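Local coordinates for malate synthase (Haloferax volcanii, PDB 3OYZ), which catalyses the magnesium-dependent Claisen condensation of acetyl-CoA with glyoxylate and the hydrolysis of malyl-CoA to malate and CoA in the glyoxylate cycle, at residues Ile66-Ala75 with Ile105-Ile116. Numbering follows the deposited sequence.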
# COMPACT_ATOMS: atom_id res chain seq x y z
N ILE A 66 14.89 24.16 26.98
CA ILE A 66 13.68 23.40 27.25
C ILE A 66 13.31 23.37 28.71
O ILE A 66 12.16 23.54 29.10
CB ILE A 66 13.82 21.87 26.75
CG1 ILE A 66 13.74 21.84 25.23
CG2 ILE A 66 12.70 21.05 27.36
CD1 ILE A 66 14.28 20.46 24.53
N VAL A 67 14.27 23.06 29.56
CA VAL A 67 13.94 23.06 31.00
C VAL A 67 13.46 24.45 31.50
O VAL A 67 12.45 24.58 32.19
CB VAL A 67 15.12 22.63 31.90
CG1 VAL A 67 14.76 22.86 33.40
CG2 VAL A 67 15.49 21.19 31.70
N GLU A 68 14.18 25.48 31.08
CA GLU A 68 13.88 26.88 31.50
C GLU A 68 12.51 27.37 31.05
O GLU A 68 11.70 27.80 31.90
CB GLU A 68 14.99 27.76 30.94
CG GLU A 68 15.18 29.15 31.56
CD GLU A 68 15.92 30.10 30.63
OE1 GLU A 68 16.94 29.78 29.99
OE2 GLU A 68 15.45 31.25 30.52
N VAL A 69 12.21 27.28 29.75
CA VAL A 69 10.89 27.69 29.27
C VAL A 69 9.72 26.91 29.82
O VAL A 69 8.69 27.49 30.22
CB VAL A 69 10.78 27.73 27.75
CG1 VAL A 69 9.34 28.04 27.36
CG2 VAL A 69 11.85 28.67 27.17
N ILE A 70 9.82 25.57 29.88
CA ILE A 70 8.66 24.82 30.33
C ILE A 70 8.46 25.01 31.84
O ILE A 70 7.34 24.95 32.38
CB ILE A 70 8.85 23.24 30.03
CG1 ILE A 70 8.88 23.04 28.52
CG2 ILE A 70 7.72 22.47 30.66
CD1 ILE A 70 8.88 21.56 28.07
N SER A 71 9.59 25.11 32.52
CA SER A 71 9.59 25.55 33.94
C SER A 71 8.67 26.78 34.19
O SER A 71 7.67 26.75 34.93
CB SER A 71 11.04 25.94 34.27
OG SER A 71 11.23 25.65 35.64
N GLU A 72 8.98 27.83 33.45
CA GLU A 72 8.34 29.16 33.62
C GLU A 72 6.95 29.29 33.01
O GLU A 72 6.07 29.94 33.61
CB GLU A 72 9.28 30.24 33.08
CG GLU A 72 10.60 30.25 33.85
CD GLU A 72 11.73 31.03 33.19
OE1 GLU A 72 11.62 31.42 32.01
OE2 GLU A 72 12.79 31.27 33.81
N GLN A 73 6.71 28.60 31.89
CA GLN A 73 5.46 28.74 31.13
C GLN A 73 4.59 27.54 30.89
O GLN A 73 3.47 27.67 30.38
CB GLN A 73 5.77 29.29 29.74
CG GLN A 73 6.48 30.61 29.86
CD GLN A 73 6.60 31.35 28.57
OE1 GLN A 73 7.71 31.57 28.15
NE2 GLN A 73 5.50 31.75 27.93
N GLY A 74 5.10 26.35 31.21
CA GLY A 74 4.39 25.16 30.78
C GLY A 74 3.11 25.01 31.56
O GLY A 74 2.17 24.42 31.05
N ALA A 75 3.04 25.57 32.76
CA ALA A 75 1.82 25.40 33.55
C ALA A 75 0.51 25.78 32.87
O ALA A 75 -0.50 25.09 33.09
CB ALA A 75 1.91 26.07 34.92
N ILE A 105 16.19 16.90 31.61
CA ILE A 105 14.90 17.57 31.48
C ILE A 105 13.91 17.13 32.54
O ILE A 105 13.13 17.98 33.00
CB ILE A 105 14.36 17.50 30.04
CG1 ILE A 105 15.33 18.26 29.15
CG2 ILE A 105 12.95 18.00 29.95
CD1 ILE A 105 15.20 17.95 27.64
N THR A 106 13.91 15.87 32.98
CA THR A 106 12.84 15.46 33.90
C THR A 106 13.25 15.54 35.36
O THR A 106 12.53 15.09 36.25
CB THR A 106 12.43 13.96 33.65
OG1 THR A 106 13.66 13.23 33.55
CG2 THR A 106 11.75 13.83 32.28
N ASP A 107 14.44 16.04 35.66
CA ASP A 107 14.81 16.21 37.08
C ASP A 107 13.71 17.05 37.74
O ASP A 107 13.50 18.16 37.30
CB ASP A 107 16.14 16.97 37.11
CG ASP A 107 16.67 17.22 38.53
OD1 ASP A 107 15.96 17.00 39.54
OD2 ASP A 107 17.85 17.63 38.56
N PRO A 108 12.97 16.53 38.73
CA PRO A 108 11.78 17.15 39.30
C PRO A 108 12.11 18.44 40.11
O PRO A 108 11.28 19.34 40.23
CB PRO A 108 11.27 16.09 40.28
CG PRO A 108 11.88 14.82 39.80
CD PRO A 108 13.27 15.27 39.43
N GLU A 109 13.35 18.53 40.59
CA GLU A 109 13.88 19.74 41.20
C GLU A 109 13.85 20.91 40.22
O GLU A 109 13.79 22.06 40.66
CB GLU A 109 15.31 19.51 41.74
CG GLU A 109 15.23 18.83 43.10
CD GLU A 109 16.58 18.76 43.78
OE1 GLU A 109 16.82 19.65 44.64
OE2 GLU A 109 17.39 17.88 43.43
N ARG A 110 13.87 20.66 38.91
CA ARG A 110 13.93 21.78 37.96
C ARG A 110 12.60 22.37 37.50
O ARG A 110 12.58 23.37 36.79
CB ARG A 110 14.93 21.55 36.83
CG ARG A 110 16.27 21.33 37.52
CD ARG A 110 17.38 20.73 36.67
NE ARG A 110 17.78 21.52 35.50
CZ ARG A 110 17.85 22.85 35.44
NH1 ARG A 110 17.54 23.61 36.49
NH2 ARG A 110 18.25 23.41 34.30
N GLY A 111 11.51 21.75 37.92
CA GLY A 111 10.18 22.23 37.63
C GLY A 111 9.64 22.11 36.21
O GLY A 111 8.54 22.62 35.94
N ALA A 112 10.38 21.49 35.30
CA ALA A 112 9.80 21.21 33.98
C ALA A 112 8.91 19.95 33.86
O ALA A 112 7.88 20.00 33.17
CB ALA A 112 10.86 21.30 32.92
N VAL A 113 9.19 18.86 34.60
CA VAL A 113 8.62 17.53 34.32
C VAL A 113 7.14 17.42 34.62
O VAL A 113 6.37 16.72 33.92
CB VAL A 113 9.39 16.37 35.02
CG1 VAL A 113 9.24 16.42 36.56
CG2 VAL A 113 8.89 15.01 34.46
N GLU A 114 6.72 18.19 35.64
CA GLU A 114 5.31 18.29 35.94
C GLU A 114 4.47 18.81 34.77
O GLU A 114 3.27 18.56 34.78
CB GLU A 114 5.05 19.11 37.24
CG GLU A 114 6.08 20.19 37.48
CD GLU A 114 7.40 19.68 38.06
OE1 GLU A 114 7.49 19.07 39.15
OE2 GLU A 114 8.44 19.90 37.41
N HIS A 115 5.05 19.50 33.79
CA HIS A 115 4.28 19.99 32.64
C HIS A 115 4.59 19.26 31.29
O HIS A 115 4.21 19.73 30.21
CB HIS A 115 4.47 21.51 32.45
CG HIS A 115 4.40 22.27 33.75
ND1 HIS A 115 3.30 22.26 34.56
CD2 HIS A 115 5.35 22.97 34.41
CE1 HIS A 115 3.56 22.91 35.68
NE2 HIS A 115 4.80 23.37 35.61
N ILE A 116 5.33 18.15 31.37
CA ILE A 116 5.74 17.35 30.19
C ILE A 116 4.91 16.06 30.14
O ILE A 116 4.83 15.34 31.10
CB ILE A 116 7.23 17.03 30.21
CG1 ILE A 116 7.93 18.36 29.93
CG2 ILE A 116 7.67 16.06 29.07
CD1 ILE A 116 9.42 18.32 29.89
O HOH W 1 7.59 24.96 36.99
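With chi1 of Val67 at 172°, CG1 stands opposite the backbone N and reaches Arg110, while CG2, beside that N, meets Ile105. CG1 lies over one face of the Arg110 guanidinium, offset toward its rim and 3.6 Å from NH2; the bend of the arginine chain at chi3 (61°) folds the group back over the valine. Val67 CG2 comes within 3.7 Å of Ile105 CA, the two side chains running past one another in opposite senses. One turn on, Ile70 sends CG2 to 3.8 Å from His115 CB and CD1 to 3.8 Å from Ile116 CD1, and Ala112 CB fits between Ile70 and Val67. Farther along, the His115 ring lies flat against the Gly74-Ala75 backbone, Ala75 N sitting 3.6 Å above its centre, and Glu114 CG covers part of the opposite face. The single direct hydrogen bond between the two segments is at Ser71: Ser71 OG donates to Arg110 O at 2.9 Å, in the carbonyl plane with a C=O...O angle of 152°, and one water donates to both Ser71 O and Gly111 O, joining the two backbones. Ile66 and Ile105 continue the apolar layer inward, touching Thr19 and Met85 respectively. The arrangement packs helix 59-73 against the loop leading from helix 92-105 to strand 118-121, on the outer helical layer of a TIM barrel.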